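Local coordinates for protein toll-like receptor 13 (Mus musculus, PDB 4Z0C) that recognises bacterial 23S rRNA as an innate immune receptor and signals through MYD88 and TRAF6 to activate NF-kappa-B, at residues Y1-C6 / I30-R35; K21-L26 / L40-N45; N45-L50 / E67-W72. All blocks are in the same frame, centred on the assembly; numbering follows the deposited sequence.

All three contacts lie at the N-terminal end of the leucine-rich-repeat solenoid that forms the receptor's ectodomain, each partly buried with its apolar residues inside. Contact 1 is loop on loop, set around the buried Phe3 and Cys6, with Asn4 and Asp32 toward the outside joined by one backbone-to-carboxylate bond. Contacts 2 and 3 share Asn45 and repeat one scheme: an asparagine grips the backbone of the preceding turn while aliphatic side chains fill the interior. In contact 2 the partner precedes the first repeat, and only a side chain makes the bonds across; contact 3 joins repeats 1 and 2 and adds direct backbone bonds. Contact 2 carries two glycans; contact 3 meets a glycan and the RNA.

Contact 1. Residues Y1-C6 / I30-R35; sequences YGFNKC and ISDIPR
The Phe3 ring packs against Ile33, the last residue of a type I beta turn that starts at Ile30, and against Pro34 just after it, and so carries the apolar part of the contact. With CG beside the backbone N (chi1 -37°), the ring crosses both Ile33 and Pro34 at roughly right angles. Ile33 sits over one face, its CA 4.3 Å above the plane near the ring centre and its CG2 4.1 Å from Phe3 CD2. Pro34 arrives obliquely at the far end of the ring, bringing its CD to 3.3 Å from Phe3 CZ. Obliquely as well, the carbonyl O of Asp32 comes to 3.4 Å from Phe3 CD1. The same methyl, CG2 of Ile33, also touches CB of Cys6 at 4.1 Å, so one branch bridges the phenyl ring and the cysteine.

Asp32 reaches across to the backbone of 1-6. Its CG is tucked between its own N and C (chi1 52°), which swings the carboxylate toward the peptide after Phe3. There Asp32 OD2 accepts a bent hydrogen bond from Asn4 N, 3.1 Å long with 136° at the hydrogen, the donor standing above the carboxylate plane. OD1 lies against Phe3 CB and is buried with no polar partner in the model. The turn thus presents Asp32 and Ile33.

Cys6 is disulfide-bonded to Cys18, consistent with an N-terminal solenoid cap. Phe3 and Tyr1 meet His683 of the C-terminal LRRCT region, while the turn follows helix 26-30 and leans, through Ile30 and Ile33, on Leu40 of strand 39-41.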
loop_
_atom_site.group_PDB
_atom_site.type_symbol
_atom_site.label_atom_id
_atom_site.label_comp_id
_atom_site.label_asym_id
_atom_site.label_seq_id
_atom_site.Cartn_x
_atom_site.Cartn_y
_atom_site.Cartn_z
ATOM N N TYR A 1 -34.637 8.597 -22.714
ATOM C CA TYR A 1 -33.901 7.351 -22.848
ATOM C C TYR A 1 -32.938 7.215 -21.680
ATOM O O TYR A 1 -31.721 7.437 -21.773
ATOM C CB TYR A 1 -33.197 7.286 -24.189
ATOM C CG TYR A 1 -32.515 5.984 -24.519
ATOM C CD1 TYR A 1 -32.758 4.812 -23.798
ATOM C CD2 TYR A 1 -31.578 5.949 -25.540
ATOM C CE1 TYR A 1 -32.090 3.632 -24.119
ATOM C CE2 TYR A 1 -30.909 4.813 -25.859
ATOM C CZ TYR A 1 -31.157 3.661 -25.156
ATOM O OH TYR A 1 -30.451 2.566 -25.539
ATOM N N GLY A 2 -33.546 6.833 -20.571
ATOM C CA GLY A 2 -32.867 6.539 -19.339
ATOM C C GLY A 2 -34.028 6.047 -18.521
ATOM O O GLY A 2 -35.154 6.518 -18.714
ATOM N N PHE A 3 -33.771 5.098 -17.631
ATOM C CA PHE A 3 -34.830 4.512 -16.838
ATOM C C PHE A 3 -34.707 5.012 -15.408
ATOM O O PHE A 3 -33.867 5.863 -15.113
ATOM C CB PHE A 3 -34.744 2.991 -16.889
ATOM C CG PHE A 3 -34.315 2.449 -18.234
ATOM C CD1 PHE A 3 -34.881 2.916 -19.410
ATOM C CD2 PHE A 3 -33.339 1.466 -18.315
ATOM C CE1 PHE A 3 -34.480 2.411 -20.639
ATOM C CE2 PHE A 3 -32.928 0.957 -19.545
ATOM C CZ PHE A 3 -33.495 1.428 -20.701
ATOM N N ASN A 4 -35.525 4.471 -14.516
ATOM C CA ASN A 4 -35.529 4.914 -13.126
ATOM C C ASN A 4 -34.611 4.070 -12.241
ATOM O O ASN A 4 -33.638 4.588 -11.693
ATOM C CB ASN A 4 -36.959 4.914 -12.571
ATOM C CG ASN A 4 -37.015 5.198 -11.075
ATOM O OD1 ASN A 4 -36.100 5.788 -10.498
ATOM N ND2 ASN A 4 -38.110 4.793 -10.444
ATOM N N LYS A 5 -34.939 2.789 -12.088
ATOM C CA LYS A 5 -34.217 1.897 -11.183
ATOM C C LYS A 5 -33.113 1.085 -11.861
ATOM O O LYS A 5 -32.198 0.613 -11.199
ATOM C CB LYS A 5 -35.198 0.944 -10.505
ATOM C CG LYS A 5 -35.261 1.094 -9.004
ATOM C CD LYS A 5 -36.155 2.232 -8.585
ATOM C CE LYS A 5 -36.374 2.200 -7.084
ATOM N NZ LYS A 5 -37.110 3.403 -6.604
ATOM N N CYS A 6 -33.180 0.968 -13.182
ATOM C CA CYS A 6 -32.322 0.076 -13.956
ATOM C C CYS A 6 -31.461 0.849 -14.939
ATOM O O CYS A 6 -31.809 1.963 -15.339
ATOM C CB CYS A 6 -33.194 -0.892 -14.786
ATOM S SG CYS A 6 -34.299 -1.996 -13.873
ATOM N N ILE A 30 -39.433 -2.579 -13.405
ATOM C CA ILE A 30 -39.120 -2.871 -14.801
ATOM C C ILE A 30 -40.074 -2.253 -15.834
ATOM O O ILE A 30 -39.910 -2.479 -17.031
ATOM C CB ILE A 30 -39.013 -4.387 -15.038
ATOM C CG1 ILE A 30 -40.372 -5.061 -14.836
ATOM C CG2 ILE A 30 -38.001 -4.983 -14.091
ATOM C CD1 ILE A 30 -40.284 -6.575 -14.724
ATOM N N SER A 31 -41.025 -1.437 -15.382
ATOM C CA SER A 31 -42.078 -0.896 -16.275
ATOM C C SER A 31 -41.569 0.035 -17.388
ATOM O O SER A 31 -42.216 0.188 -18.427
ATOM C CB SER A 31 -43.173 -0.183 -15.469
ATOM O OG SER A 31 -42.644 0.949 -14.790
ATOM N N ASP A 32 -40.420 0.666 -17.168
ATOM C CA ASP A 32 -39.902 1.627 -18.137
ATOM C C ASP A 32 -38.757 1.104 -19.009
ATOM O O ASP A 32 -38.139 1.873 -19.730
ATOM C CB ASP A 32 -39.488 2.918 -17.442
ATOM C CG ASP A 32 -38.546 2.675 -16.286
ATOM O OD1 ASP A 32 -38.034 1.547 -16.171
ATOM O OD2 ASP A 32 -38.323 3.611 -15.486
ATOM N N ILE A 33 -38.483 -0.197 -18.959
ATOM C CA ILE A 33 -37.339 -0.736 -19.704
ATOM C C ILE A 33 -37.743 -1.286 -21.076
ATOM O O ILE A 33 -38.890 -1.711 -21.251
ATOM C CB ILE A 33 -36.514 -1.765 -18.853
ATOM C CG1 ILE A 33 -37.178 -3.128 -18.806
ATOM C CG2 ILE A 33 -36.257 -1.214 -17.440
ATOM C CD1 ILE A 33 -36.348 -4.146 -18.050
ATOM N N PRO A 34 -36.809 -1.278 -22.053
ATOM C CA PRO A 34 -37.177 -1.575 -23.446
ATOM C C PRO A 34 -37.693 -2.992 -23.691
ATOM O O PRO A 34 -37.357 -3.955 -22.988
ATOM C CB PRO A 34 -35.862 -1.367 -24.216
ATOM C CG PRO A 34 -35.020 -0.522 -23.329
ATOM C CD PRO A 34 -35.377 -0.960 -21.937
ATOM N N ARG A 35 -38.518 -3.108 -24.720
ATOM C CA ARG A 35 -39.092 -4.387 -25.093
ATOM C C ARG A 35 -38.041 -5.287 -25.746
ATOM O O ARG A 35 -38.226 -6.499 -25.824
ATOM C CB ARG A 35 -40.301 -4.177 -26.024
ATOM C CG ARG A 35 -41.437 -3.364 -25.405
ATOM C CD ARG A 35 -42.563 -3.093 -26.406
ATOM N NE ARG A 35 -43.756 -3.879 -26.098
ATOM C CZ ARG A 35 -43.928 -5.149 -26.456
ATOM N NH1 ARG A 35 -45.039 -5.788 -26.121
ATOM N NH2 ARG A 35 -42.984 -5.782 -27.142
#

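Contact 2. Residues K21-L26 / L40-N45; sequences KKITNL and LNLTHN. With NAG (2-acetamido-2-deoxy-beta-D-glucopyranose), chain S; NAG (2-acetamido-2-deoxy-beta-D-glucopyranose), chain E.
Hydrogen bonding centres on the side chain of Asn45. Its CG lies beside the backbone N (chi1 -71°), which sends the amide into the bend at Lys21 to Ile23. Asn45 OD1 accepts two backbone hydrogen bonds there, from Lys21 N at 2.9 Å and from Ile23 N at 3.0 Å. The Ile23 bond is the straighter (165° at the hydrogen), and both donors stand above the carbonyl plane. Lys22 N, between them in sequence, is also near but badly angled for a bond. The other end of the amide donates: Asn45 ND2 bonds Leu42 O at 3.0 Å, an acceptor lying in the amide plane. It also bonds the carbonyl O of Cys18. Oxygen and nitrogen are thereby both used, which fixes the flip of the amide.

This is the asparagine of the leucine-rich-repeat motif LxLxxNxL, here Leu40, Leu42, Asn45 and Ile47 of repeat 1. It opens the asparagine ladder along the solenoid, with the pre-repeat segment taking the place of a previous coil.

Apolar contacts lie on the inner side. Leu42 forks between two partners, CD2 to Ile23 CD1 at 3.9 Å and CD1 to Leu26 CD1 at 3.8 Å, crossing each at about a right angle.

Two covalent glycan links flank the contact, Asn41 on the side of strand 39-41 and Asn25 at the N-cap of helix 26-30, each through ND2. Asn41 OD1 meanwhile accepts from Thr43 N at 2.9 Å, an Asx turn, and very closely from Thr43 OG1, so the sequon threonine holds the glycosylated amide in place.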
loop_
_atom_site.group_PDB
_atom_site.type_symbol
_atom_site.label_atom_id
_atom_site.label_comp_id
_atom_site.label_asym_id
_atom_site.label_seq_id
_atom_site.Cartn_x
_atom_site.Cartn_y
_atom_site.Cartn_z
ATOM N N LYS A 21 -30.593 -1.833 -5.654
ATOM C CA LYS A 21 -31.391 -0.616 -5.730
ATOM C C LYS A 21 -32.533 -0.637 -4.715
ATOM O O LYS A 21 -33.466 0.150 -4.826
ATOM C CB LYS A 21 -31.970 -0.440 -7.134
ATOM C CG LYS A 21 -30.951 -0.382 -8.269
ATOM C CD LYS A 21 -29.918 0.727 -8.104
ATOM C CE LYS A 21 -28.952 0.729 -9.284
ATOM N NZ LYS A 21 -27.548 1.051 -8.887
ATOM N N LYS A 22 -32.467 -1.545 -3.741
ATOM C CA LYS A 22 -33.516 -1.652 -2.716
ATOM C C LYS A 22 -34.904 -1.838 -3.333
ATOM O O LYS A 22 -35.915 -1.418 -2.760
ATOM C CB LYS A 22 -33.529 -0.415 -1.818
ATOM C CG LYS A 22 -32.556 -0.453 -0.647
ATOM C CD LYS A 22 -32.130 0.950 -0.272
ATOM C CE LYS A 22 -31.429 0.975 1.065
ATOM N NZ LYS A 22 -32.443 0.773 2.140
ATOM N N ILE A 23 -34.940 -2.467 -4.502
ATOM C CA ILE A 23 -36.182 -2.682 -5.218
ATOM C C ILE A 23 -37.091 -3.615 -4.443
ATOM O O ILE A 23 -36.680 -4.684 -3.983
ATOM C CB ILE A 23 -35.924 -3.254 -6.623
ATOM C CG1 ILE A 23 -35.260 -2.198 -7.509
ATOM C CG2 ILE A 23 -37.221 -3.756 -7.262
ATOM C CD1 ILE A 23 -34.720 -2.751 -8.828
ATOM N N THR A 24 -38.343 -3.212 -4.306
ATOM C CA THR A 24 -39.280 -4.011 -3.551
ATOM C C THR A 24 -40.486 -4.389 -4.394
ATOM O O THR A 24 -41.106 -5.425 -4.161
ATOM C CB THR A 24 -39.711 -3.281 -2.273
ATOM O OG1 THR A 24 -40.510 -4.161 -1.479
ATOM C CG2 THR A 24 -40.521 -2.044 -2.609
ATOM N N ASN A 25 -40.784 -3.563 -5.394
ATOM C CA ASN A 25 -41.893 -3.798 -6.316
ATOM C C ASN A 25 -41.379 -4.132 -7.722
ATOM O O ASN A 25 -40.947 -3.251 -8.468
ATOM C CB ASN A 25 -42.815 -2.569 -6.326
ATOM C CG ASN A 25 -44.157 -2.832 -6.991
ATOM O OD1 ASN A 25 -44.224 -3.402 -8.082
ATOM N ND2 ASN A 25 -45.242 -2.418 -6.321
ATOM N N LEU A 26 -41.426 -5.414 -8.069
ATOM C CA LEU A 26 -40.838 -5.917 -9.312
ATOM C C LEU A 26 -41.418 -5.257 -10.566
ATOM O O LEU A 26 -40.676 -4.796 -11.446
ATOM C CB LEU A 26 -40.999 -7.441 -9.399
ATOM C CG LEU A 26 -40.590 -8.071 -10.731
ATOM C CD1 LEU A 26 -39.134 -7.791 -11.016
ATOM C CD2 LEU A 26 -40.852 -9.577 -10.721
ATOM N N LEU A 40 -31.723 -9.455 -18.238
ATOM C CA LEU A 40 -32.191 -8.596 -17.165
ATOM C C LEU A 40 -31.655 -9.124 -15.856
ATOM O O LEU A 40 -31.920 -10.261 -15.514
ATOM C CB LEU A 40 -33.716 -8.576 -17.121
ATOM C CG LEU A 40 -34.373 -7.778 -15.988
ATOM C CD1 LEU A 40 -33.944 -6.280 -16.018
ATOM C CD2 LEU A 40 -35.893 -7.907 -16.054
ATOM N N ASN A 41 -30.886 -8.313 -15.132
ATOM C CA ASN A 41 -30.287 -8.762 -13.870
ATOM C C ASN A 41 -30.818 -7.965 -12.681
ATOM O O ASN A 41 -30.500 -6.791 -12.525
ATOM C CB ASN A 41 -28.741 -8.698 -13.931
ATOM C CG ASN A 41 -28.074 -9.414 -12.744
ATOM O OD1 ASN A 41 -28.732 -9.623 -11.725
ATOM N ND2 ASN A 41 -26.793 -9.822 -12.868
ATOM N N LEU A 42 -31.607 -8.610 -11.827
ATOM C CA LEU A 42 -32.171 -7.915 -10.669
ATOM C C LEU A 42 -31.609 -8.439 -9.348
ATOM O O LEU A 42 -32.274 -8.397 -8.312
ATOM C CB LEU A 42 -33.701 -8.015 -10.662
ATOM C CG LEU A 42 -34.433 -7.161 -11.707
ATOM C CD1 LEU A 42 -35.579 -7.909 -12.384
ATOM C CD2 LEU A 42 -34.956 -5.903 -11.041
ATOM N N THR A 43 -30.364 -8.900 -9.392
ATOM C CA THR A 43 -29.666 -9.404 -8.204
ATOM C C THR A 43 -29.537 -8.339 -7.113
ATOM O O THR A 43 -29.341 -7.164 -7.414
ATOM C CB THR A 43 -28.260 -9.890 -8.585
ATOM O OG1 THR A 43 -28.380 -10.852 -9.638
ATOM C CG2 THR A 43 -27.518 -10.494 -7.378
ATOM N N HIS A 44 -29.689 -8.767 -5.862
ATOM C CA HIS A 44 -29.407 -7.941 -4.688
ATOM C C HIS A 44 -30.457 -6.839 -4.503
ATOM O O HIS A 44 -30.148 -5.655 -4.558
ATOM C CB HIS A 44 -27.956 -7.407 -4.741
ATOM C CG HIS A 44 -27.425 -6.897 -3.435
ATOM N ND1 HIS A 44 -28.197 -6.787 -2.298
ATOM C CD2 HIS A 44 -26.183 -6.483 -3.086
ATOM C CE1 HIS A 44 -27.462 -6.311 -1.308
ATOM N NE2 HIS A 44 -26.233 -6.130 -1.758
ATOM N N ASN A 45 -31.703 -7.257 -4.281
ATOM C CA ASN A 45 -32.806 -6.342 -3.985
ATOM C C ASN A 45 -33.727 -6.969 -2.929
ATOM O O ASN A 45 -33.360 -7.954 -2.319
ATOM C CB ASN A 45 -33.569 -5.973 -5.267
ATOM C CG ASN A 45 -32.765 -5.058 -6.177
ATOM O OD1 ASN A 45 -32.643 -3.858 -5.919
ATOM N ND2 ASN A 45 -32.206 -5.624 -7.249
HETATM C C1 NAG S . -46.445 -2.475 -7.130
HETATM C C2 NAG S . -47.518 -3.142 -6.257
HETATM C C3 NAG S . -48.934 -3.023 -6.833
HETATM C C4 NAG S . -49.224 -1.633 -7.400
HETATM C C5 NAG S . -48.078 -1.169 -8.300
HETATM C C6 NAG S . -48.334 0.221 -8.886
HETATM C C7 NAG S . -46.812 -5.002 -4.830
HETATM C C8 NAG S . -45.928 -6.218 -4.821
HETATM N N2 NAG S . -47.195 -4.542 -6.027
HETATM O O3 NAG S . -49.876 -3.315 -5.820
HETATM O O4 NAG S . -50.447 -1.646 -8.115
HETATM O O5 NAG S . -46.854 -1.190 -7.585
HETATM O O6 NAG S . -48.668 1.164 -7.887
HETATM O O7 NAG S . -47.146 -4.477 -3.765
HETATM C C1 NAG E . -25.986 -9.402 -13.985
HETATM C C2 NAG E . -24.530 -9.663 -13.521
HETATM C C3 NAG E . -23.564 -9.591 -14.692
HETATM C C4 NAG E . -24.012 -10.553 -15.777
HETATM C C5 NAG E . -25.386 -10.068 -16.191
HETATM C C6 NAG E . -25.919 -10.829 -17.405
HETATM C C7 NAG E . -24.151 -8.869 -11.246
HETATM C C8 NAG E . -23.503 -7.819 -10.371
HETATM N N2 NAG E . -24.030 -8.705 -12.560
HETATM O O3 NAG E . -22.254 -9.849 -14.265
HETATM O O4 NAG E . -23.125 -10.542 -16.873
HETATM O O5 NAG E . -26.257 -10.239 -15.088
HETATM O O6 NAG E . -27.317 -10.640 -17.507
HETATM O O7 NAG E . -24.784 -9.803 -10.767
#

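Contact 3. Residues N45-L50 / E67-W72; sequences NEIQVL and EWNSIW. With NAG (2-acetamido-2-deoxy-beta-D-glucopyranose), chain L; nucleotides of chain C.
Two successive coils of the leucine-rich-repeat solenoid, repeats 1 and 2, stack here with Asn69 as the next rung of the asparagine ladder.

Backbone bonds run the length of the contact. Asn45 N donates to Trp68 O almost in line with the carbonyl (3.3 Å). Ser70 N reaches Ile47 O at 2.8 Å, and Trp72 N reaches Gln48 O at 3.2 Å with a straighter N-H (162°). Strands 49-50 and 73-74 continue this pairing. Asn69 CG stands beside its backbone N (chi1 -87°), bringing the amide to the preceding coil: OD1, whose position is less sure, accepts from Ile47 N, while ND2 bonds Leu42 O.

Apolar contacts face the interior. Ile47 and Ile71 run alongside each other in the same direction, with Ile47 CG2 3.9 Å from Ile71 CG1. Leu50 crosses obliquely, CD1 against Ile71 CD1 at 3.6 Å.

Both ends meet bound groups. At one, an N-acetylglucosamine hydroxyl, O3, donates to Trp72 O. At the other, Trp68, stacked with His44, lays a ring face on the base of RNA nucleotide C12 of chain C: C4 sits 3.5 Å above the indole plane, displaced toward the indole's periphery, and C5 is 3.5 Å from Trp68 CH2.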
loop_
_atom_site.group_PDB
_atom_site.type_symbol
_atom_site.label_atom_id
_atom_site.label_comp_id
_atom_site.label_asym_id
_atom_site.label_seq_id
_atom_site.Cartn_x
_atom_site.Cartn_y
_atom_site.Cartn_z
ATOM N N ASN A 45 -31.703 -7.257 -4.281
ATOM C CA ASN A 45 -32.806 -6.342 -3.985
ATOM C C ASN A 45 -33.727 -6.969 -2.929
ATOM O O ASN A 45 -33.360 -7.954 -2.319
ATOM C CB ASN A 45 -33.569 -5.973 -5.267
ATOM C CG ASN A 45 -32.765 -5.058 -6.177
ATOM O OD1 ASN A 45 -32.643 -3.858 -5.919
ATOM N ND2 ASN A 45 -32.206 -5.624 -7.249
ATOM N N GLU A 46 -34.928 -6.432 -2.729
ATOM C CA GLU A 46 -35.802 -6.930 -1.663
ATOM C C GLU A 46 -37.173 -7.358 -2.208
ATOM O O GLU A 46 -38.194 -7.236 -1.524
ATOM C CB GLU A 46 -35.976 -5.867 -0.567
ATOM C CG GLU A 46 -34.752 -4.968 -0.362
ATOM C CD GLU A 46 -35.018 -3.788 0.568
ATOM O OE1 GLU A 46 -36.025 -3.829 1.311
ATOM O OE2 GLU A 46 -34.233 -2.808 0.540
ATOM N N ILE A 47 -37.178 -7.866 -3.439
ATOM C CA ILE A 47 -38.379 -8.406 -4.074
ATOM C C ILE A 47 -38.940 -9.606 -3.301
ATOM O O ILE A 47 -38.203 -10.517 -2.941
ATOM C CB ILE A 47 -38.074 -8.842 -5.524
ATOM C CG1 ILE A 47 -37.583 -7.640 -6.342
ATOM C CG2 ILE A 47 -39.293 -9.503 -6.158
ATOM C CD1 ILE A 47 -36.819 -8.012 -7.596
ATOM N N GLN A 48 -40.247 -9.593 -3.047
ATOM C CA GLN A 48 -40.871 -10.608 -2.207
ATOM C C GLN A 48 -41.873 -11.479 -2.969
ATOM O O GLN A 48 -41.939 -12.684 -2.747
ATOM C CB GLN A 48 -41.556 -9.976 -0.991
ATOM C CG GLN A 48 -40.602 -9.586 0.121
ATOM C CD GLN A 48 -41.287 -9.372 1.463
ATOM O OE1 GLN A 48 -42.474 -9.099 1.531
ATOM N NE2 GLN A 48 -40.521 -9.472 2.537
ATOM N N VAL A 49 -42.641 -10.894 -3.883
ATOM C CA VAL A 49 -43.599 -11.701 -4.632
ATOM C C VAL A 49 -43.456 -11.507 -6.133
ATOM O O VAL A 49 -43.083 -10.433 -6.607
ATOM C CB VAL A 49 -45.079 -11.449 -4.211
ATOM C CG1 VAL A 49 -45.232 -11.473 -2.694
ATOM C CG2 VAL A 49 -45.589 -10.147 -4.771
ATOM N N LEU A 50 -43.732 -12.577 -6.871
ATOM C CA LEU A 50 -43.748 -12.526 -8.323
ATOM C C LEU A 50 -45.183 -12.750 -8.783
ATOM O O LEU A 50 -45.646 -13.896 -8.847
ATOM C CB LEU A 50 -42.838 -13.605 -8.921
ATOM C CG LEU A 50 -41.435 -13.196 -9.376
ATOM C CD1 LEU A 50 -40.639 -12.660 -8.212
ATOM C CD2 LEU A 50 -40.699 -14.331 -10.070
ATOM N N GLU A 67 -31.310 -13.382 -8.343
ATOM C CA GLU A 67 -30.482 -13.865 -7.234
ATOM C C GLU A 67 -30.485 -12.897 -6.054
ATOM O O GLU A 67 -30.490 -11.684 -6.242
ATOM C CB GLU A 67 -29.041 -14.125 -7.707
ATOM C CG GLU A 67 -28.086 -14.601 -6.608
ATOM C CD GLU A 67 -26.833 -15.294 -7.142
ATOM O OE1 GLU A 67 -26.595 -15.313 -8.368
ATOM O OE2 GLU A 67 -26.067 -15.824 -6.318
ATOM N N TRP A 68 -30.483 -13.439 -4.837
ATOM C CA TRP A 68 -30.355 -12.620 -3.630
ATOM C C TRP A 68 -31.501 -11.619 -3.504
ATOM O O TRP A 68 -31.285 -10.409 -3.570
ATOM C CB TRP A 68 -29.001 -11.905 -3.604
ATOM C CG TRP A 68 -28.611 -11.318 -2.276
ATOM C CD1 TRP A 68 -29.327 -11.356 -1.109
ATOM C CD2 TRP A 68 -27.408 -10.597 -1.985
ATOM N NE1 TRP A 68 -28.644 -10.703 -0.113
ATOM C CE2 TRP A 68 -27.460 -10.232 -0.623
ATOM C CE3 TRP A 68 -26.291 -10.229 -2.744
ATOM C CZ2 TRP A 68 -26.445 -9.510 -0.010
ATOM C CZ3 TRP A 68 -25.278 -9.510 -2.128
ATOM C CH2 TRP A 68 -25.362 -9.161 -0.776
ATOM N N ASN A 69 -32.722 -12.130 -3.374
ATOM C CA ASN A 69 -33.870 -11.294 -3.054
ATOM C C ASN A 69 -34.612 -11.914 -1.876
ATOM O O ASN A 69 -34.006 -12.653 -1.113
ATOM C CB ASN A 69 -34.767 -11.082 -4.272
ATOM C CG ASN A 69 -34.320 -9.887 -5.117
ATOM O OD1 ASN A 69 -34.727 -8.762 -4.860
ATOM N ND2 ASN A 69 -33.514 -10.137 -6.145
ATOM N N SER A 70 -35.892 -11.611 -1.689
ATOM C CA SER A 70 -36.628 -12.237 -0.586
ATOM C C SER A 70 -37.862 -12.950 -1.098
ATOM O O SER A 70 -38.871 -13.063 -0.402
ATOM C CB SER A 70 -37.005 -11.219 0.489
ATOM O OG SER A 70 -35.853 -10.554 0.989
ATOM N N ILE A 71 -37.765 -13.430 -2.331
ATOM C CA ILE A 71 -38.876 -14.085 -2.998
ATOM C C ILE A 71 -39.315 -15.359 -2.299
ATOM O O ILE A 71 -38.543 -16.315 -2.167
ATOM C CB ILE A 71 -38.515 -14.410 -4.444
ATOM C CG1 ILE A 71 -38.282 -13.105 -5.219
ATOM C CG2 ILE A 71 -39.616 -15.256 -5.068
ATOM C CD1 ILE A 71 -37.525 -13.274 -6.529
ATOM N N TRP A 72 -40.563 -15.373 -1.853
ATOM C CA TRP A 72 -41.110 -16.550 -1.192
ATOM C C TRP A 72 -42.407 -16.978 -1.862
ATOM O O TRP A 72 -42.995 -18.004 -1.509
ATOM C CB TRP A 72 -41.356 -16.261 0.287
ATOM C CG TRP A 72 -42.409 -15.235 0.510
ATOM C CD1 TRP A 72 -42.235 -13.894 0.566
ATOM C CD2 TRP A 72 -43.806 -15.471 0.723
ATOM N NE1 TRP A 72 -43.436 -13.270 0.795
ATOM C CE2 TRP A 72 -44.416 -14.218 0.897
ATOM C CE3 TRP A 72 -44.598 -16.620 0.784
ATOM C CZ2 TRP A 72 -45.780 -14.079 1.125
ATOM C CZ3 TRP A 72 -45.957 -16.479 1.008
ATOM C CH2 TRP A 72 -46.532 -15.220 1.176
HETATM C C1 NAG L . -46.518 -22.388 -2.956
HETATM C C2 NAG L . -45.799 -21.085 -2.581
HETATM C C3 NAG L . -45.763 -20.827 -1.077
HETATM C C4 NAG L . -47.099 -21.124 -0.400
HETATM C C5 NAG L . -47.692 -22.440 -0.897
HETATM C C6 NAG L . -49.089 -22.696 -0.324
HETATM C C7 NAG L . -44.019 -20.191 -3.979
HETATM C C8 NAG L . -42.543 -19.928 -4.004
HETATM N N2 NAG L . -44.444 -21.087 -3.095
HETATM O O3 NAG L . -45.420 -19.476 -0.864
HETATM O O4 NAG L . -46.886 -21.204 0.994
HETATM O O5 NAG L . -47.769 -22.444 -2.307
HETATM O O6 NAG L . -50.059 -21.922 -0.999
HETATM O O7 NAG L . -44.761 -19.591 -4.750
ATOM P P C C 12 -20.286 -10.182 3.461
ATOM O OP1 C C 12 -19.056 -9.371 3.695
ATOM O OP2 C C 12 -20.072 -11.615 3.249
ATOM O "O5'" C C 12 -21.297 -9.829 4.636
ATOM C "C5'" C C 12 -21.698 -10.780 5.572
ATOM C "C4'" C C 12 -23.179 -10.745 5.796
ATOM O "O4'" C C 12 -23.864 -10.227 4.625
ATOM C "C3'" C C 12 -23.772 -12.121 6.026
ATOM O "O3'" C C 12 -23.682 -12.484 7.390
ATOM C "C2'" C C 12 -25.202 -11.991 5.512
ATOM O "O2'" C C 12 -26.046 -11.457 6.520
ATOM C "C1'" C C 12 -25.048 -10.959 4.387
ATOM N N1 C C 12 -24.952 -11.553 3.026
ATOM C C2 C C 12 -25.942 -12.379 2.470
ATOM O O2 C C 12 -26.939 -12.679 3.134
ATOM N N3 C C 12 -25.775 -12.856 1.210
ATOM C C4 C C 12 -24.696 -12.532 0.496
ATOM N N4 C C 12 -24.568 -13.006 -0.744
ATOM C C5 C C 12 -23.688 -11.680 1.025
ATOM C C6 C C 12 -23.867 -11.223 2.266
#